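Local coordinates for putative gdp-fucose protein o-fucosyltransferase 1 (Caenorhabditis elegans, PDB 3ZY2), which is a putative protein O-fucosyltransferase of the GT-B clan, with two domains of parallel sheets flanked by helices, and binds guanosine-5'-diphosphate, at residues D25-V30 and A174-S180; P44-F49 and N120-Y125; K93-F97 and Y166-S172. All coordinates share one frame. Numbering follows the deposited sequence.

Contact 1 of 3, residues D25-V30 and A174-S180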
loop_
_atom_site.group_PDB
_atom_site.type_symbol
_atom_site.label_atom_id
_atom_site.label_comp_id
_atom_site.label_asym_id
_atom_site.label_seq_id
_atom_site.Cartn_x
_atom_site.Cartn_y
_atom_site.Cartn_z
ATOM N N ASP A 25 2.785 0.187 18.238
ATOM C CA ASP A 25 3.194 1.446 17.585
ATOM C C ASP A 25 2.095 1.957 16.632
ATOM O O ASP A 25 1.716 3.139 16.669
ATOM C CB ASP A 25 4.533 1.217 16.874
ATOM C CG ASP A 25 5.354 2.467 16.771
ATOM O OD1 ASP A 25 5.408 3.234 17.760
ATOM O OD2 ASP A 25 5.939 2.684 15.701
ATOM N N GLN A 26 1.535 1.048 15.838
ATOM C CA GLN A 26 0.455 1.435 14.920
ATOM C C GLN A 26 -0.852 1.628 15.689
ATOM O O GLN A 26 -1.639 2.518 15.363
ATOM C CB GLN A 26 0.284 0.386 13.814
ATOM C CG GLN A 26 1.386 0.452 12.768
ATOM C CD GLN A 26 0.983 -0.267 11.498
ATOM O OE1 GLN A 26 0.854 -1.483 11.491
ATOM N NE2 GLN A 26 0.765 0.484 10.420
ATOM N N PHE A 27 -1.085 0.841 16.737
ATOM C CA PHE A 27 -2.327 0.959 17.531
ATOM C C PHE A 27 -2.517 2.368 18.138
ATOM O O PHE A 27 -3.616 2.898 18.127
ATOM C CB PHE A 27 -2.331 -0.156 18.600
ATOM C CG PHE A 27 -3.477 -0.114 19.539
ATOM C CD1 PHE A 27 -4.792 0.045 19.106
ATOM C CD2 PHE A 27 -3.249 -0.321 20.894
ATOM C CE1 PHE A 27 -5.859 0.058 20.037
ATOM C CE2 PHE A 27 -4.307 -0.327 21.816
ATOM C CZ PHE A 27 -5.623 -0.119 21.370
ATOM N N LEU A 28 -1.429 2.984 18.611
ATOM C CA LEU A 28 -1.491 4.385 19.096
ATOM C C LEU A 28 -2.048 5.310 18.021
ATOM O O LEU A 28 -2.902 6.153 18.309
ATOM C CB LEU A 28 -0.107 4.872 19.510
ATOM C CG LEU A 28 0.545 4.064 20.628
ATOM C CD1 LEU A 28 1.894 4.720 20.925
ATOM C CD2 LEU A 28 -0.332 3.997 21.854
ATOM N N GLY A 29 -1.547 5.175 16.793
ATOM C CA GLY A 29 -2.063 5.978 15.663
ATOM C C GLY A 29 -3.511 5.676 15.344
ATOM O O GLY A 29 -4.295 6.569 15.028
ATOM N N VAL A 30 -3.895 4.407 15.466
ATOM C CA VAL A 30 -5.291 4.053 15.202
ATOM C C VAL A 30 -6.244 4.625 16.250
ATOM O O VAL A 30 -7.342 5.085 15.926
ATOM C CB VAL A 30 -5.510 2.526 15.017
ATOM C CG1 VAL A 30 -6.976 2.274 14.681
ATOM C CG2 VAL A 30 -4.602 1.932 13.917
ATOM N N ALA A 174 -3.460 -1.541 9.528
ATOM C CA ALA A 174 -3.762 -0.486 10.490
ATOM C C ALA A 174 -3.733 0.879 9.807
ATOM O O ALA A 174 -2.731 1.208 9.150
ATOM C CB ALA A 174 -2.758 -0.538 11.634
ATOM N N PRO A 175 -4.807 1.691 9.972
ATOM C CA PRO A 175 -4.830 3.017 9.345
ATOM C C PRO A 175 -4.038 4.033 10.167
ATOM O O PRO A 175 -4.598 5.004 10.719
ATOM C CB PRO A 175 -6.328 3.365 9.298
ATOM C CG PRO A 175 -6.916 2.619 10.422
ATOM C CD PRO A 175 -6.129 1.330 10.524
ATOM N N ALA A 176 -2.733 3.786 10.240
ATOM C CA ALA A 176 -1.832 4.567 11.090
ATOM C C ALA A 176 -0.427 4.520 10.531
ATOM O O ALA A 176 -0.028 3.524 9.942
ATOM C CB ALA A 176 -1.810 3.994 12.492
ATOM N N PRO A 177 0.358 5.580 10.749
ATOM C CA PRO A 177 1.749 5.541 10.318
ATOM C C PRO A 177 2.588 4.504 11.037
ATOM O O PRO A 177 2.289 4.105 12.170
ATOM C CB PRO A 177 2.274 6.934 10.702
ATOM C CG PRO A 177 1.104 7.785 10.735
ATOM C CD PRO A 177 -0.034 6.925 11.208
ATOM N N PHE A 178 3.637 4.057 10.361
ATOM C CA PHE A 178 4.680 3.289 10.984
ATOM C C PHE A 178 6.005 3.691 10.382
ATOM O O PHE A 178 6.125 3.749 9.163
ATOM C CB PHE A 178 4.489 1.788 10.780
ATOM C CG PHE A 178 5.604 0.982 11.369
ATOM C CD1 PHE A 178 5.607 0.686 12.732
ATOM C CD2 PHE A 178 6.704 0.613 10.600
ATOM C CE1 PHE A 178 6.659 -0.037 13.319
ATOM C CE2 PHE A 178 7.760 -0.124 11.162
ATOM C CZ PHE A 178 7.739 -0.440 12.538
ATOM N N PRO A 179 7.005 3.983 11.217
ATOM C CA PRO A 179 6.962 4.101 12.684
ATOM C C PRO A 179 6.014 5.215 13.145
ATOM O O PRO A 179 5.695 6.124 12.373
ATOM C CB PRO A 179 8.421 4.461 13.027
ATOM C CG PRO A 179 9.209 3.896 11.864
ATOM C CD PRO A 179 8.367 4.229 10.698
ATOM N N SER A 180 5.562 5.146 14.395
ATOM C CA SER A 180 4.628 6.160 14.901
ATOM C C SER A 180 5.226 7.563 14.904
ATOM O O SER A 180 6.445 7.748 15.084
ATOM C CB SER A 180 4.183 5.827 16.326
ATOM O OG SER A 180 5.316 5.728 17.179
HETATM O O HOH W 1 1.101 5.071 14.552
HETATM O O HOH W 2 -0.919 -2.922 9.870
#

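Contact 2 of 3, residues P44-F49 and N120-Y125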
loop_
_atom_site.group_PDB
_atom_site.type_symbol
_atom_site.label_atom_id
_atom_site.label_comp_id
_atom_site.label_asym_id
_atom_site.label_seq_id
_atom_site.Cartn_x
_atom_site.Cartn_y
_atom_site.Cartn_z
ATOM N N PRO A 44 -8.252 -4.295 19.016
ATOM C CA PRO A 44 -7.714 -5.373 18.196
ATOM C C PRO A 44 -7.297 -6.577 19.021
ATOM O O PRO A 44 -6.943 -6.431 20.201
ATOM C CB PRO A 44 -6.462 -4.741 17.587
ATOM C CG PRO A 44 -6.003 -3.749 18.612
ATOM C CD PRO A 44 -7.301 -3.181 19.201
ATOM N N ASN A 45 -7.346 -7.761 18.425
ATOM C CA ASN A 45 -6.546 -8.867 18.952
ATOM C C ASN A 45 -5.111 -8.585 18.569
ATOM O O ASN A 45 -4.814 -8.209 17.408
ATOM C CB ASN A 45 -6.966 -10.183 18.329
ATOM C CG ASN A 45 -8.329 -10.651 18.805
ATOM O OD1 ASN A 45 -8.735 -10.423 19.968
ATOM N ND2 ASN A 45 -9.037 -11.336 17.917
ATOM N N PHE A 46 -4.211 -8.713 19.535
ATOM C CA PHE A 46 -2.785 -8.704 19.185
ATOM C C PHE A 46 -2.348 -10.049 18.655
ATOM O O PHE A 46 -3.092 -11.007 18.741
ATOM C CB PHE A 46 -1.946 -8.253 20.391
ATOM C CG PHE A 46 -2.211 -6.823 20.769
ATOM C CD1 PHE A 46 -1.643 -5.804 19.998
ATOM C CD2 PHE A 46 -3.033 -6.494 21.857
ATOM C CE1 PHE A 46 -1.871 -4.437 20.305
ATOM C CE2 PHE A 46 -3.270 -5.107 22.163
ATOM C CZ PHE A 46 -2.678 -4.109 21.386
ATOM N N ILE A 47 -1.162 -10.101 18.075
ATOM C CA ILE A 47 -0.755 -11.269 17.326
ATOM C C ILE A 47 0.599 -11.751 17.801
ATOM O O ILE A 47 1.538 -10.969 17.912
ATOM C CB ILE A 47 -0.725 -10.949 15.816
ATOM C CG1 ILE A 47 -2.111 -10.477 15.334
ATOM C CG2 ILE A 47 -0.333 -12.201 15.028
ATOM C CD1 ILE A 47 -2.186 -10.067 13.871
ATOM N N GLU A 48 0.689 -13.059 18.069
ATOM C CA GLU A 48 1.938 -13.733 18.450
ATOM C C GLU A 48 2.327 -14.713 17.374
ATOM O O GLU A 48 1.480 -15.450 16.881
ATOM C CB GLU A 48 1.758 -14.475 19.773
ATOM C CG GLU A 48 1.744 -13.556 20.982
ATOM C CD GLU A 48 1.585 -14.311 22.277
ATOM O OE1 GLU A 48 1.544 -15.566 22.289
ATOM O OE2 GLU A 48 1.481 -13.664 23.317
ATOM N N PHE A 49 3.604 -14.747 17.032
ATOM C CA PHE A 49 4.087 -15.646 15.999
ATOM C C PHE A 49 4.970 -16.784 16.494
ATOM O O PHE A 49 5.276 -17.697 15.708
ATOM C CB PHE A 49 4.848 -14.865 14.929
ATOM C CG PHE A 49 4.011 -13.873 14.189
ATOM C CD1 PHE A 49 3.109 -14.270 13.218
ATOM C CD2 PHE A 49 4.140 -12.517 14.468
ATOM C CE1 PHE A 49 2.344 -13.332 12.529
ATOM C CE2 PHE A 49 3.380 -11.561 13.785
ATOM C CZ PHE A 49 2.485 -11.967 12.813
ATOM N N ASN A 120 -0.356 -14.225 5.732
ATOM C CA ASN A 120 -0.363 -14.390 7.180
ATOM C C ASN A 120 0.274 -13.132 7.774
ATOM O O ASN A 120 1.361 -12.729 7.340
ATOM C CB ASN A 120 0.448 -15.642 7.535
ATOM C CG ASN A 120 0.044 -16.271 8.876
ATOM O OD1 ASN A 120 0.057 -15.622 9.920
ATOM N ND2 ASN A 120 -0.264 -17.567 8.842
ATOM N N PRO A 121 -0.355 -12.517 8.794
ATOM C CA PRO A 121 -1.487 -12.963 9.616
ATOM C C PRO A 121 -2.863 -12.533 9.130
ATOM O O PRO A 121 -3.827 -12.730 9.845
ATOM C CB PRO A 121 -1.203 -12.301 10.967
ATOM C CG PRO A 121 -0.550 -10.996 10.581
ATOM C CD PRO A 121 0.292 -11.319 9.372
ATOM N N PHE A 122 -2.946 -11.978 7.921
ATOM C CA PHE A 122 -4.195 -11.441 7.374
ATOM C C PHE A 122 -5.339 -12.467 7.392
ATOM O O PHE A 122 -6.415 -12.196 7.943
ATOM C CB PHE A 122 -3.949 -10.905 5.949
ATOM C CG PHE A 122 -2.858 -9.880 5.884
ATOM C CD1 PHE A 122 -3.132 -8.551 6.192
ATOM C CD2 PHE A 122 -1.552 -10.251 5.545
ATOM C CE1 PHE A 122 -2.138 -7.597 6.147
ATOM C CE2 PHE A 122 -0.535 -9.294 5.507
ATOM C CZ PHE A 122 -0.831 -7.970 5.805
ATOM N N GLY A 123 -5.096 -13.625 6.787
ATOM C CA GLY A 123 -6.029 -14.756 6.813
ATOM C C GLY A 123 -6.462 -15.178 8.209
ATOM O O GLY A 123 -7.645 -15.047 8.530
ATOM N N PRO A 124 -5.520 -15.687 9.035
ATOM C CA PRO A 124 -5.859 -16.163 10.386
ATOM C C PRO A 124 -6.547 -15.122 11.282
ATOM O O PRO A 124 -7.434 -15.491 12.059
ATOM C CB PRO A 124 -4.504 -16.597 10.964
ATOM C CG PRO A 124 -3.709 -16.981 9.743
ATOM C CD PRO A 124 -4.111 -15.983 8.706
ATOM N N TYR A 125 -6.172 -13.845 11.168
ATOM C CA TYR A 125 -6.807 -12.788 11.961
ATOM C C TYR A 125 -8.303 -12.675 11.708
ATOM O O TYR A 125 -9.118 -12.738 12.645
ATOM C CB TYR A 125 -6.143 -11.445 11.709
ATOM C CG TYR A 125 -6.620 -10.377 12.648
ATOM C CD1 TYR A 125 -5.957 -10.164 13.854
ATOM C CD2 TYR A 125 -7.709 -9.561 12.326
ATOM C CE1 TYR A 125 -6.372 -9.194 14.733
ATOM C CE2 TYR A 125 -8.124 -8.556 13.197
ATOM C CZ TYR A 125 -7.457 -8.391 14.405
ATOM O OH TYR A 125 -7.837 -7.395 15.267
HETATM O O HOH W 3 -8.684 -11.755 15.181
#

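Contact 3 of 3, residues K93-F97 and Y166-S172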
loop_
_atom_site.group_PDB
_atom_site.type_symbol
_atom_site.label_atom_id
_atom_site.label_comp_id
_atom_site.label_asym_id
_atom_site.label_seq_id
_atom_site.Cartn_x
_atom_site.Cartn_y
_atom_site.Cartn_z
ATOM N N LYS A 93 -22.616 -6.824 4.208
ATOM C CA LYS A 93 -22.096 -5.461 4.128
ATOM C C LYS A 93 -20.676 -5.355 4.657
ATOM O O LYS A 93 -20.197 -4.260 4.979
ATOM C CB LYS A 93 -23.035 -4.428 4.772
ATOM C CG LYS A 93 -23.151 -4.470 6.283
ATOM C CD LYS A 93 -24.190 -3.455 6.811
ATOM C CE LYS A 93 -25.599 -3.719 6.256
ATOM N NZ LYS A 93 -26.708 -3.190 7.118
ATOM N N ARG A 94 -20.012 -6.504 4.726
ATOM C CA ARG A 94 -18.625 -6.557 5.194
ATOM C C ARG A 94 -17.670 -6.212 4.055
ATOM O O ARG A 94 -17.225 -7.083 3.295
ATOM C CB ARG A 94 -18.318 -7.905 5.842
ATOM C CG ARG A 94 -19.212 -8.125 7.072
ATOM C CD ARG A 94 -18.934 -9.379 7.846
ATOM N NE ARG A 94 -19.915 -9.477 8.930
ATOM C CZ ARG A 94 -20.061 -10.524 9.735
ATOM N NH1 ARG A 94 -19.299 -11.602 9.594
ATOM N NH2 ARG A 94 -20.987 -10.491 10.687
ATOM N N LYS A 95 -17.380 -4.915 3.957
ATOM C CA LYS A 95 -16.439 -4.380 2.974
ATOM C C LYS A 95 -15.052 -4.163 3.578
ATOM O O LYS A 95 -14.916 -3.764 4.748
ATOM C CB LYS A 95 -16.994 -3.084 2.369
ATOM C CG LYS A 95 -18.317 -3.256 1.572
ATOM C CD LYS A 95 -18.420 -2.200 0.486
ATOM C CE LYS A 95 -19.452 -2.536 -0.588
ATOM N NZ LYS A 95 -20.847 -2.432 -0.073
ATOM N N ALA A 96 -14.022 -4.469 2.791
ATOM C CA ALA A 96 -12.647 -4.201 3.189
ATOM C C ALA A 96 -12.263 -2.803 2.730
ATOM O O ALA A 96 -12.609 -2.385 1.616
ATOM C CB ALA A 96 -11.716 -5.218 2.577
ATOM N N PHE A 97 -11.542 -2.098 3.589
ATOM C CA PHE A 97 -11.094 -0.743 3.306
ATOM C C PHE A 97 -9.602 -0.750 3.096
ATOM O O PHE A 97 -8.853 -1.314 3.899
ATOM C CB PHE A 97 -11.460 0.212 4.447
ATOM C CG PHE A 97 -12.902 0.611 4.461
ATOM C CD1 PHE A 97 -13.897 -0.342 4.691
ATOM C CD2 PHE A 97 -13.279 1.936 4.206
ATOM C CE1 PHE A 97 -15.236 0.014 4.699
ATOM C CE2 PHE A 97 -14.635 2.296 4.227
ATOM C CZ PHE A 97 -15.604 1.335 4.464
ATOM N N TYR A 166 -22.303 2.635 5.937
ATOM C CA TYR A 166 -20.988 2.141 6.400
ATOM C C TYR A 166 -20.888 2.133 7.927
ATOM O O TYR A 166 -20.159 2.945 8.525
ATOM C CB TYR A 166 -19.838 2.956 5.799
ATOM C CG TYR A 166 -19.861 2.990 4.299
ATOM C CD1 TYR A 166 -19.375 1.915 3.560
ATOM C CD2 TYR A 166 -20.383 4.090 3.614
ATOM C CE1 TYR A 166 -19.409 1.922 2.178
ATOM C CE2 TYR A 166 -20.414 4.115 2.231
ATOM C CZ TYR A 166 -19.919 3.033 1.516
ATOM O OH TYR A 166 -19.966 3.061 0.144
ATOM N N PRO A 167 -21.616 1.207 8.572
ATOM C CA PRO A 167 -21.618 1.152 10.028
ATOM C C PRO A 167 -20.256 0.744 10.587
ATOM O O PRO A 167 -19.931 1.095 11.727
ATOM C CB PRO A 167 -22.669 0.080 10.342
ATOM C CG PRO A 167 -22.841 -0.694 9.087
ATOM C CD PRO A 167 -22.583 0.259 7.981
ATOM N N VAL A 168 -19.490 0.003 9.791
ATOM C CA VAL A 168 -18.189 -0.511 10.236
ATOM C C VAL A 168 -17.137 -0.273 9.160
ATOM O O VAL A 168 -17.253 -0.785 8.050
ATOM C CB VAL A 168 -18.227 -2.027 10.598
ATOM C CG1 VAL A 168 -16.800 -2.508 10.997
ATOM C CG2 VAL A 168 -19.230 -2.318 11.720
ATOM N N LEU A 169 -16.092 0.490 9.480
ATOM C CA LEU A 169 -14.951 0.601 8.591
ATOM C C LEU A 169 -13.977 -0.485 9.006
ATOM O O LEU A 169 -13.556 -0.518 10.162
ATOM C CB LEU A 169 -14.278 1.978 8.721
ATOM C CG LEU A 169 -14.762 3.261 8.037
ATOM C CD1 LEU A 169 -16.223 3.249 7.539
ATOM C CD2 LEU A 169 -14.503 4.472 8.902
ATOM N N ALA A 170 -13.624 -1.375 8.086
ATOM C CA ALA A 170 -12.749 -2.505 8.394
ATOM C C ALA A 170 -11.459 -2.442 7.603
ATOM O O ALA A 170 -11.485 -2.445 6.386
ATOM C CB ALA A 170 -13.471 -3.822 8.131
ATOM N N PHE A 171 -10.327 -2.396 8.302
ATOM C CA PHE A 171 -9.008 -2.222 7.681
ATOM C C PHE A 171 -8.118 -3.454 7.911
ATOM O O PHE A 171 -7.864 -3.837 9.061
ATOM C CB PHE A 171 -8.304 -1.007 8.296
ATOM C CG PHE A 171 -9.047 0.297 8.168
ATOM C CD1 PHE A 171 -9.976 0.699 9.144
ATOM C CD2 PHE A 171 -8.766 1.179 7.118
ATOM C CE1 PHE A 171 -10.627 1.913 9.050
ATOM C CE2 PHE A 171 -9.413 2.391 7.029
ATOM C CZ PHE A 171 -10.357 2.763 7.965
ATOM N N SER A 172 -7.622 -4.076 6.847
ATOM C CA SER A 172 -6.714 -5.207 7.049
ATOM C C SER A 172 -5.305 -4.736 7.373
ATOM O O SER A 172 -4.510 -5.486 7.946
ATOM C CB SER A 172 -6.703 -6.185 5.873
ATOM O OG SER A 172 -6.527 -7.518 6.351
HETATM O O HOH W 4 -17.122 -2.862 6.197
HETATM O O HOH W 5 -8.884 -3.889 4.360
#

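Contact 1 of 3, residues D25-V30 and A174-S180
Gln26 and Asp25, which give up more surface here than any other residue, illustrate how a helix can hold an irregular loop through polar side chains that reach its backbone. The CA-to-CB bond of Gln26 runs sideways, yet the extended side chain carries its amide to the loop: NE2 donates to Ala176 O at 3.2 Å, while OE1 is linked to Ala174 N by a water lying 2.8 Å from OE1 and 2.9 Å from that nitrogen. The carboxamide thus spans the inverse gamma turn centred on Pro175, NE2 acting directly and OE1 through water. Gln26 CG also lies 3.9 Å from Phe178 CB. Asp25 holds the loop further along, at Ser180: OD1 accepts from Ser180 OG at 2.6 Å and OD2 from Ser180 N at 2.8 Å. A second water joins Asp25 O to Pro177 O. About one turn further along the helix from Gln26, Gly29 lets Ala176 CB come within 3.7 Å of its carbonyl carbon; a side chain there would collide with that methyl. Val30 CG2 meets Ala174 CB, Pro175 CD and Ala176 CB, each at 3.8 Å. The loop follows strand 168-171 and packs on helix 20-37. Phe13 of strand 10-13 covers Val30, Ala174 and Pro175, Arg342 of helix 335-346 forms a salt bridge with Asp25, and Pro101 of the second subunit packs on Phe178.

Contact 2 of 3, residues P44-F49 and N120-Y125
A single tyrosine can serve a polar and an apolar contact at once, and Tyr125 does so where the start of helix 122-128 meets the segment carrying strand 46-48. The direct polar link is one hydrogen bond, from Asn45 N to Tyr125 OH at 3.2 Å; the hydroxyl also has a weak hydrogen bond with Phe13 O, which ties it to strand 10-13. Water adds a second connection, accepting from Asn45 ND2 and donating to Tyr125 O, both at 2.8 Å, so that Asn45 is joined to both the ring end and the backbone of the same residue. The apolar group centres on Ile47, whose CD1 lies 3.8 Å from Pro121 CG and equally 3.8 Å from Tyr125 CD1. Phe49 extends this patch: its CZ is 3.9 Å from Pro121 CG, which sits at the edge of the phenyl ring. Pro121, preceded by a cis peptide bond, occupies the N-cap position, and its carbonyl accepts the helical hydrogen bond from Tyr125 N at 2.9 Å. Met56 of strand 55-57 touches Asn45, Ile47 and Tyr125, and Gln103 of the second subunit packs on Pro121. With no salt bridge between the segments and Asn45 O buried without a partner, the chemistry implies an association that relies on the fit of proline, isoleucine and aromatic surfaces, supplemented by one long hydrogen bond and one water bridge.

Contact 3 of 3, residues K93-F97 and Y166-S172
How one aromatic rotamer can cover one face of two strongly crossed strands is well illustrated by Phe97. With chi1 in the m well, its ring lies back along strand 168-171: Leu169 CA stands 4.2 Å from the Phe97 ring centroid in a CH-pi contact, and Phe97 CZ reaches Leu169 CD1 at 3.7 Å and Tyr166 CD1 at 3.9 Å. Phe171, also m, receives the edge of Phe97 on its ring face, the centroids 5.8 Å apart, and Phe97 CB lies over that face too. Lys93, p at chi1, lays its aliphatic chain near Pro167, with CD to CG at 3.8 Å. The backbones share one hydrogen bond, Phe97 N to Ala170 O at 2.8 Å; the axes of the short strands cross at 59°, and waters bridge Lys95 O to Val168 O and Phe97 O to Ser172 N. In the parallel six-stranded sheet, strand 168-171 runs between 10-13 and 95-98, with 135-138 beyond the latter; helix 77-88 packs on Pro167 and Val168.

Contact 3 lies in the six-stranded parallel sheet; contact 1 joins the helix after strand 10-13 to the loop after strand 168-171, and contact 2 joins strand 46-48 to helix 122-128. Their centres lie 16 to 18 Å apart. Contact 1 spans the longest stretch of chain and encloses the other two, whereas contacts 2 and 3 interleave in the order 46-48, 95-98, 122-128, 168-171. The second segment of contact 3 runs on almost directly into the loop of contact 1. Contacts 1 and 2 meet through Phe27, which packs on Pro44 and Phe46; contacts 2 and 3 meet where Phe122 CD1 lies 3.6 Å from Ser172 OG. All three lie partly within reach of the second subunit.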